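Local coordinates for protein probable benzoylformate decarboxylase (PDB 7ORX) that binds thiamine diphosphate and a sodium ion as a four-chain member of the thiamine pyrophosphate enzyme family, at residues Glu9-Tyr12 and Glu13-Ala17; Ala354-Asp357 and Pro358-Phe362; Gly483-Phe486 and Val487-Ala490. All coordinates share one frame; numbering follows the deposited sequence.

Contact 1 of 3, residues Glu9-Tyr12 and Glu13-Ala17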
loop_
_atom_site.group_PDB
_atom_site.type_symbol
_atom_site.label_atom_id
_atom_site.label_comp_id
_atom_site.label_asym_id
_atom_site.label_seq_id
_atom_site.Cartn_x
_atom_site.Cartn_y
_atom_site.Cartn_z
ATOM N N GLU C 9 12.570 18.884 22.636
ATOM C CA GLU C 9 13.484 18.712 23.794
ATOM C C GLU C 9 13.503 17.242 24.203
ATOM O O GLU C 9 14.577 16.722 24.548
ATOM C CB GLU C 9 13.070 19.608 24.951
ATOM C CG GLU C 9 13.209 21.087 24.631
ATOM C CD GLU C 9 12.712 22.054 25.701
ATOM O OE1 GLU C 9 11.635 21.801 26.330
ATOM O OE2 GLU C 9 13.367 23.090 25.860
ATOM N N VAL C 10 12.355 16.583 24.144
ATOM C CA VAL C 10 12.255 15.180 24.619
ATOM C C VAL C 10 12.881 14.252 23.581
ATOM O O VAL C 10 13.547 13.264 23.976
ATOM C CB VAL C 10 10.801 14.794 24.922
ATOM C CG1 VAL C 10 10.712 13.325 25.294
ATOM C CG2 VAL C 10 10.229 15.646 26.025
ATOM N N THR C 11 12.616 14.524 22.303
ATOM C CA THR C 11 13.148 13.742 21.156
ATOM C C THR C 11 14.681 13.734 21.228
ATOM O O THR C 11 15.240 12.640 21.225
ATOM C CB THR C 11 12.628 14.277 19.820
ATOM O OG1 THR C 11 11.205 14.176 19.798
ATOM C CG2 THR C 11 13.193 13.521 18.632
ATOM N N TYR C 12 15.310 14.907 21.382
ATOM C CA TYR C 12 16.787 15.076 21.496
ATOM C C TYR C 12 17.304 14.387 22.761
ATOM O O TYR C 12 18.337 13.709 22.672
ATOM C CB TYR C 12 17.197 16.542 21.408
ATOM C CG TYR C 12 17.350 17.040 19.990
ATOM C CD1 TYR C 12 18.295 16.483 19.151
ATOM C CD2 TYR C 12 16.551 18.055 19.478
ATOM C CE1 TYR C 12 18.442 16.918 17.841
ATOM C CE2 TYR C 12 16.682 18.515 18.186
ATOM C CZ TYR C 12 17.643 17.945 17.355
ATOM O OH TYR C 12 17.838 18.371 16.063
ATOM N N GLU C 13 16.589 14.454 23.879
ATOM C CA GLU C 13 17.066 13.780 25.115
ATOM C C GLU C 13 17.079 12.266 24.866
ATOM O O GLU C 13 17.940 11.537 25.443
ATOM C CB GLU C 13 16.234 14.239 26.324
ATOM C CG GLU C 13 16.638 13.557 27.635
ATOM C CD GLU C 13 17.356 14.319 28.755
ATOM O OE1 GLU C 13 16.904 14.193 29.942
ATOM O OE2 GLU C 13 18.419 14.955 28.461
ATOM N N LEU C 14 16.168 11.816 24.012
ATOM C CA LEU C 14 15.960 10.389 23.729
ATOM C C LEU C 14 17.031 9.915 22.757
ATOM O O LEU C 14 17.644 8.870 23.034
ATOM C CB LEU C 14 14.549 10.236 23.172
ATOM C CG LEU C 14 14.237 8.865 22.594
ATOM C CD1 LEU C 14 14.036 7.830 23.684
ATOM C CD2 LEU C 14 13.021 8.923 21.687
ATOM N N LEU C 15 17.258 10.645 21.651
ATOM C CA LEU C 15 18.291 10.270 20.663
ATOM C C LEU C 15 19.634 10.168 21.389
ATOM O O LEU C 15 20.374 9.254 21.078
ATOM C CB LEU C 15 18.340 11.311 19.547
ATOM C CG LEU C 15 17.036 11.498 18.785
ATOM C CD1 LEU C 15 17.082 12.725 17.917
ATOM C CD2 LEU C 15 16.699 10.293 17.950
ATOM N N ARG C 16 19.933 11.075 22.325
ATOM C CA ARG C 16 21.214 11.061 23.097
ATOM C C ARG C 16 21.254 9.786 23.939
ATOM O O ARG C 16 22.298 9.157 23.994
ATOM C CB ARG C 16 21.409 12.276 24.015
ATOM C CG ARG C 16 22.721 12.202 24.796
ATOM C CD ARG C 16 23.053 13.311 25.797
ATOM N NE ARG C 16 22.998 14.632 25.191
ATOM C CZ ARG C 16 21.935 15.446 25.194
ATOM N NH1 ARG C 16 20.812 15.097 25.790
ATOM N NH2 ARG C 16 22.000 16.629 24.608
ATOM N N ALA C 17 20.142 9.472 24.604
ATOM C CA ALA C 17 19.989 8.308 25.503
ATOM C C ALA C 17 20.327 7.029 24.733
ATOM O O ALA C 17 20.931 6.133 25.318
ATOM C CB ALA C 17 18.581 8.283 26.007
#

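Contact 2 of 3, residues Ala354-Asp357 and Pro358-Phe362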
loop_
_atom_site.group_PDB
_atom_site.type_symbol
_atom_site.label_atom_id
_atom_site.label_comp_id
_atom_site.label_asym_id
_atom_site.label_seq_id
_atom_site.Cartn_x
_atom_site.Cartn_y
_atom_site.Cartn_z
ATOM N N ALA C 354 47.231 -1.308 -21.811
ATOM C CA ALA C 354 47.592 0.111 -21.600
ATOM C C ALA C 354 47.543 0.464 -20.100
ATOM O O ALA C 354 48.225 1.443 -19.715
ATOM C CB ALA C 354 46.694 1.001 -22.429
ATOM N N GLY C 355 46.782 -0.288 -19.282
ATOM C CA GLY C 355 46.614 -0.037 -17.834
ATOM C C GLY C 355 46.903 -1.270 -16.984
ATOM O O GLY C 355 47.667 -2.153 -17.440
ATOM N N LEU C 356 46.311 -1.319 -15.784
ATOM C CA LEU C 356 46.456 -2.420 -14.795
ATOM C C LEU C 356 45.312 -3.432 -14.998
ATOM O O LEU C 356 44.187 -3.025 -15.268
ATOM C CB LEU C 356 46.366 -1.848 -13.379
ATOM C CG LEU C 356 47.488 -0.963 -12.842
ATOM C CD1 LEU C 356 48.519 -1.765 -12.097
ATOM C CD2 LEU C 356 48.134 -0.135 -13.906
ATOM N N ASP C 357 45.581 -4.720 -14.832
ATOM C CA ASP C 357 44.530 -5.756 -14.653
ATOM C C ASP C 357 44.089 -5.668 -13.210
ATOM O O ASP C 357 44.895 -5.411 -12.323
ATOM C CB ASP C 357 45.005 -7.180 -14.955
ATOM C CG ASP C 357 44.855 -7.574 -16.420
ATOM O OD1 ASP C 357 45.080 -6.695 -17.310
ATOM O OD2 ASP C 357 44.491 -8.749 -16.674
ATOM N N PRO C 358 42.776 -5.789 -12.945
ATOM C CA PRO C 358 42.296 -5.750 -11.561
ATOM C C PRO C 358 43.082 -6.687 -10.625
ATOM O O PRO C 358 43.386 -6.273 -9.549
ATOM C CB PRO C 358 40.822 -6.131 -11.742
ATOM C CG PRO C 358 40.480 -5.475 -13.057
ATOM C CD PRO C 358 41.687 -5.816 -13.938
ATOM N N ALA C 359 43.441 -7.893 -11.056
ATOM C CA ALA C 359 44.186 -8.864 -10.214
ATOM C C ALA C 359 45.518 -8.248 -9.783
ATOM O O ALA C 359 45.909 -8.444 -8.659
ATOM C CB ALA C 359 44.378 -10.178 -10.931
ATOM N N GLN C 360 46.178 -7.489 -10.639
ATOM C CA GLN C 360 47.472 -6.844 -10.286
ATOM C C GLN C 360 47.216 -5.642 -9.391
ATOM O O GLN C 360 47.995 -5.421 -8.452
ATOM C CB GLN C 360 48.246 -6.393 -11.522
ATOM C CG GLN C 360 49.663 -5.978 -11.167
ATOM C CD GLN C 360 50.377 -5.333 -12.330
ATOM O OE1 GLN C 360 51.604 -5.225 -12.340
ATOM N NE2 GLN C 360 49.612 -4.869 -13.311
ATOM N N LEU C 361 46.185 -4.866 -9.688
ATOM C CA LEU C 361 45.840 -3.701 -8.844
ATOM C C LEU C 361 45.577 -4.180 -7.421
ATOM O O LEU C 361 46.044 -3.544 -6.499
ATOM C CB LEU C 361 44.625 -2.975 -9.415
ATOM C CG LEU C 361 44.207 -1.759 -8.614
ATOM C CD1 LEU C 361 45.351 -0.779 -8.450
ATOM C CD2 LEU C 361 43.019 -1.073 -9.255
ATOM N N PHE C 362 44.871 -5.287 -7.244
ATOM C CA PHE C 362 44.529 -5.793 -5.898
ATOM C C PHE C 362 45.784 -6.334 -5.217
ATOM O O PHE C 362 45.950 -6.158 -4.014
ATOM C CB PHE C 362 43.353 -6.766 -5.953
ATOM C CG PHE C 362 42.043 -6.150 -6.388
ATOM C CD1 PHE C 362 41.723 -4.845 -6.097
ATOM C CD2 PHE C 362 41.128 -6.884 -7.115
ATOM C CE1 PHE C 362 40.546 -4.275 -6.556
ATOM C CE2 PHE C 362 39.941 -6.323 -7.549
ATOM C CZ PHE C 362 39.650 -5.013 -7.265
#

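Contact 3 of 3, residues Gly483-Phe486 and Val487-Ala490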
loop_
_atom_site.group_PDB
_atom_site.type_symbol
_atom_site.label_atom_id
_atom_site.label_comp_id
_atom_site.label_asym_id
_atom_site.label_seq_id
_atom_site.Cartn_x
_atom_site.Cartn_y
_atom_site.Cartn_z
ATOM N N GLY C 483 34.772 9.370 -21.441
ATOM C CA GLY C 483 34.834 10.847 -21.399
ATOM C C GLY C 483 34.518 11.408 -20.020
ATOM O O GLY C 483 33.908 12.501 -19.984
ATOM N N ILE C 484 34.889 10.689 -18.939
ATOM C CA ILE C 484 34.782 11.129 -17.521
ATOM C C ILE C 484 36.189 11.242 -16.938
ATOM O O ILE C 484 36.890 10.213 -16.905
ATOM C CB ILE C 484 33.964 10.121 -16.702
ATOM C CG1 ILE C 484 32.566 9.939 -17.296
ATOM C CG2 ILE C 484 33.936 10.487 -15.210
ATOM C CD1 ILE C 484 31.771 8.841 -16.603
ATOM N N ASP C 485 36.563 12.416 -16.429
ATOM C CA ASP C 485 37.836 12.620 -15.693
ATOM C C ASP C 485 37.523 12.720 -14.194
ATOM O O ASP C 485 37.100 13.797 -13.763
ATOM C CB ASP C 485 38.566 13.861 -16.200
ATOM C CG ASP C 485 40.014 13.979 -15.719
ATOM O OD1 ASP C 485 40.395 13.183 -14.846
ATOM O OD2 ASP C 485 40.778 14.854 -16.241
ATOM N N PHE C 486 37.774 11.660 -13.425
ATOM C CA PHE C 486 37.498 11.583 -11.962
ATOM C C PHE C 486 38.414 12.514 -11.181
ATOM O O PHE C 486 38.040 12.922 -10.095
ATOM C CB PHE C 486 37.620 10.144 -11.460
ATOM C CG PHE C 486 36.491 9.316 -12.000
ATOM C CD1 PHE C 486 35.263 9.306 -11.364
ATOM C CD2 PHE C 486 36.613 8.659 -13.212
ATOM C CE1 PHE C 486 34.208 8.587 -11.887
ATOM C CE2 PHE C 486 35.553 7.955 -13.745
ATOM C CZ PHE C 486 34.348 7.922 -13.077
ATOM N N VAL C 487 39.576 12.847 -11.708
ATOM C CA VAL C 487 40.472 13.850 -11.071
ATOM C C VAL C 487 39.751 15.194 -11.098
ATOM O O VAL C 487 39.698 15.818 -10.062
ATOM C CB VAL C 487 41.861 13.912 -11.736
ATOM C CG1 VAL C 487 42.687 15.069 -11.206
ATOM C CG2 VAL C 487 42.593 12.582 -11.555
ATOM N N HIS C 488 39.188 15.596 -12.231
ATOM C CA HIS C 488 38.412 16.854 -12.374
ATOM C C HIS C 488 37.209 16.799 -11.430
ATOM O O HIS C 488 36.909 17.817 -10.802
ATOM C CB HIS C 488 37.985 17.098 -13.838
ATOM C CG HIS C 488 38.978 17.864 -14.636
ATOM N ND1 HIS C 488 39.504 19.052 -14.165
ATOM C CD2 HIS C 488 39.526 17.645 -15.860
ATOM C CE1 HIS C 488 40.366 19.528 -15.063
ATOM N NE2 HIS C 488 40.421 18.655 -16.097
ATOM N N LEU C 489 36.547 15.654 -11.318
ATOM C CA LEU C 489 35.368 15.552 -10.430
ATOM C C LEU C 489 35.822 15.708 -8.983
ATOM O O LEU C 489 35.245 16.536 -8.288
ATOM C CB LEU C 489 34.657 14.229 -10.674
ATOM C CG LEU C 489 33.942 14.108 -12.018
ATOM C CD1 LEU C 489 33.002 12.913 -11.977
ATOM C CD2 LEU C 489 33.127 15.342 -12.345
ATOM N N ALA C 490 36.868 15.008 -8.572
ATOM C CA ALA C 490 37.428 15.104 -7.203
ATOM C C ALA C 490 37.759 16.557 -6.871
ATOM O O ALA C 490 37.408 17.025 -5.800
ATOM C CB ALA C 490 38.651 14.234 -7.063
#

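Contact 1 of 3, residues Glu9-Tyr12 and Glu13-Ala17
A first torsion of -61° at Thr11 sets OG1 beside the backbone N and CG2 on the side of the carbonyl carbon, while Leu15 (chi1 -59°) sends its CG beside its own N. These two choices make the side chains leave helix 7-17 side by side and pointing the same way, one turn apart, and Thr11 CG2 meets Leu15 CD1 at 4.0 Å. The contact is i to i+4 packing along a single alpha-helix in the N-terminal thiamine pyrophosphate-binding domain. Leu15 CD1 has a second neighbour, lying 4.1 Å from CD1 of Tyr12 and approaching that ring obliquely. One methyl group therefore links an i-4 and an i-3 residue on the same flank of the helix.

The backbone evidence agrees with a regular helix. Leu15 N donates to Thr11 O at 2.9 Å with an N-H...O angle of 162°, and Arg16 N reaches Tyr12 O at 3.1 Å. Glu13 N and Leu14 N repeat the pattern to Glu9 O and Val10 O, and Leu14 N makes a further, weak bond to Thr11 O.

The polar ends find partners beyond residues 9-17. Thr11 OG1 bonds to Val7 O one turn back, and Tyr12 OH to Phe34 O, while the Tyr12 ring stacks with Phe34 and meets Phe42 edge-to-face. The OH bond and the two aromatic neighbours together would limit rotation of the ring. Thr11 and Val10 also pack on Pro139 of helix 138-149.

On the charged flank, Arg16 bends at chi3 and runs its guanidinium back alongside the helix toward Glu13. Its NE pairs with Asp41 OD2, giving the charge two carboxylate partners, and the second of these is within the helix: Arg16 NH1 stands 3.6 Å from Glu13 OE2 in a salt bridge.

Contact 2 of 3, residues Ala354-Asp357 and Pro358-Phe362
Leu356 and Gln360 cross at about a right angle just where the loop after helix 321-331 turns into helix 358-368. Leu356 CD1 lies 3.5 Å from Gln360 NE2 and 4.0 Å from Gln360 CD, an apolar methyl set against the end of an amide. Gln360 gets there as a nearly straight chain, its CG anti to the backbone N (chi1 -169°) and extended beyond.

The close-packed part is the inner flank of this helix start. Leu356 and Leu361 are both buried, with CB atoms 4.5 Å apart, and both rest on Val524 of strand 520-525, and Leu361 also reaches Leu456 of strand 452-457. Backbone bonds from Leu356 to Arg525 and Asn527 tie the incoming loop to the end of strand 520-525 and the residues just after it. The first helical turn is closed by Asp357 O, which accepts Leu361 N at 3.0 Å with an N-H...O angle of 167°; Gln360 N gives the same oxygen a weak second bond at 3.0 Å.

The other side is looser. Asp357, Ala359 and Gln360 are all partly exposed, and Ala359 CB comes no nearer to residues 354-357 than 5.0 Å, to Asp357 O. Asp357 holds the N-cap position, yet its carboxylate caps no helix amide: OD1 is held by Asn527 ND2, while the backbone N of Asp357 bonds to Ser351 OG.

Pro358, the first residue of the helix, carries no N-H, which removes one of the donors that a helix N-terminus must otherwise satisfy. The negative side chain of Asp357 may still gain a little from the nearby helix end, although its carboxylate leads away and bonds to Asn527, while the carbonyl oxygen of Asp357 accepts the first-turn amides.

Contact 3 of 3, residues Gly483-Phe486 and Val487-Ala490
Asp485 is the N-cap of helix 486-493, in the C-terminal thiamine pyrophosphate-binding domain, and it holds the first turn with both its side chain and its carbonyl. With CG anti to the backbone N (chi1 -167°), the carboxylate swings over the helix start, where OD1 accepts Val487 N at 3.3 Å. The donor comes from above the carboxylate plane, 43° out of it. Asp485 O takes Leu489 N at 3.1 Å, and Phe486 O takes Ala490 N at 2.8 Å.

The other carboxylate oxygen lies obliquely beside the His488 ring: OD2 of Asp485 is 3.1 Å from CD2 of His488, with the carboxylate and imidazole planes 77° apart. The ring's ND1 is hydrogen-bonded to ND1 of His488 of the second subunit, so the helix start belongs to a subunit interface. Glu523 OE1 lies close to Asp485 OD1, and such like charges might raise the proton affinity of one of them; the cap bond and the helix end would counter this for Asp485.

Apolar side chains gather beside the capped turn. Ile484 CG2 sits over one face of the Phe486 ring, offset toward its rim. Leu489 CD1 joins the same cluster, 4.3 Å from Phe486 CD1 and 4.1 Å from Ile484 CG2.

In the fold
Contacts 2 and 3 flank the cofactor region on the same side of the chain's centre, their centres 20 Å and nearest atoms about 12 Å apart. The Pro358 side chain is about 7 Å from a bound thiamine diphosphate and about 9 Å from a sodium ion; the Phe486 side chain is about 8 Å from a bound thiamine diphosphate and about 8 Å from a sodium ion. Phe486 also touches Asp431, a sodium ligand, and strands 452-457 and 520-525 carry packing from both contacts. Contact 1 stands apart, its centre 49 Å from that of contact 2 and 42 Å from that of contact 3. Its helix precedes strand 22-25, which leads into Asn26 of a second thiamine diphosphate pocket.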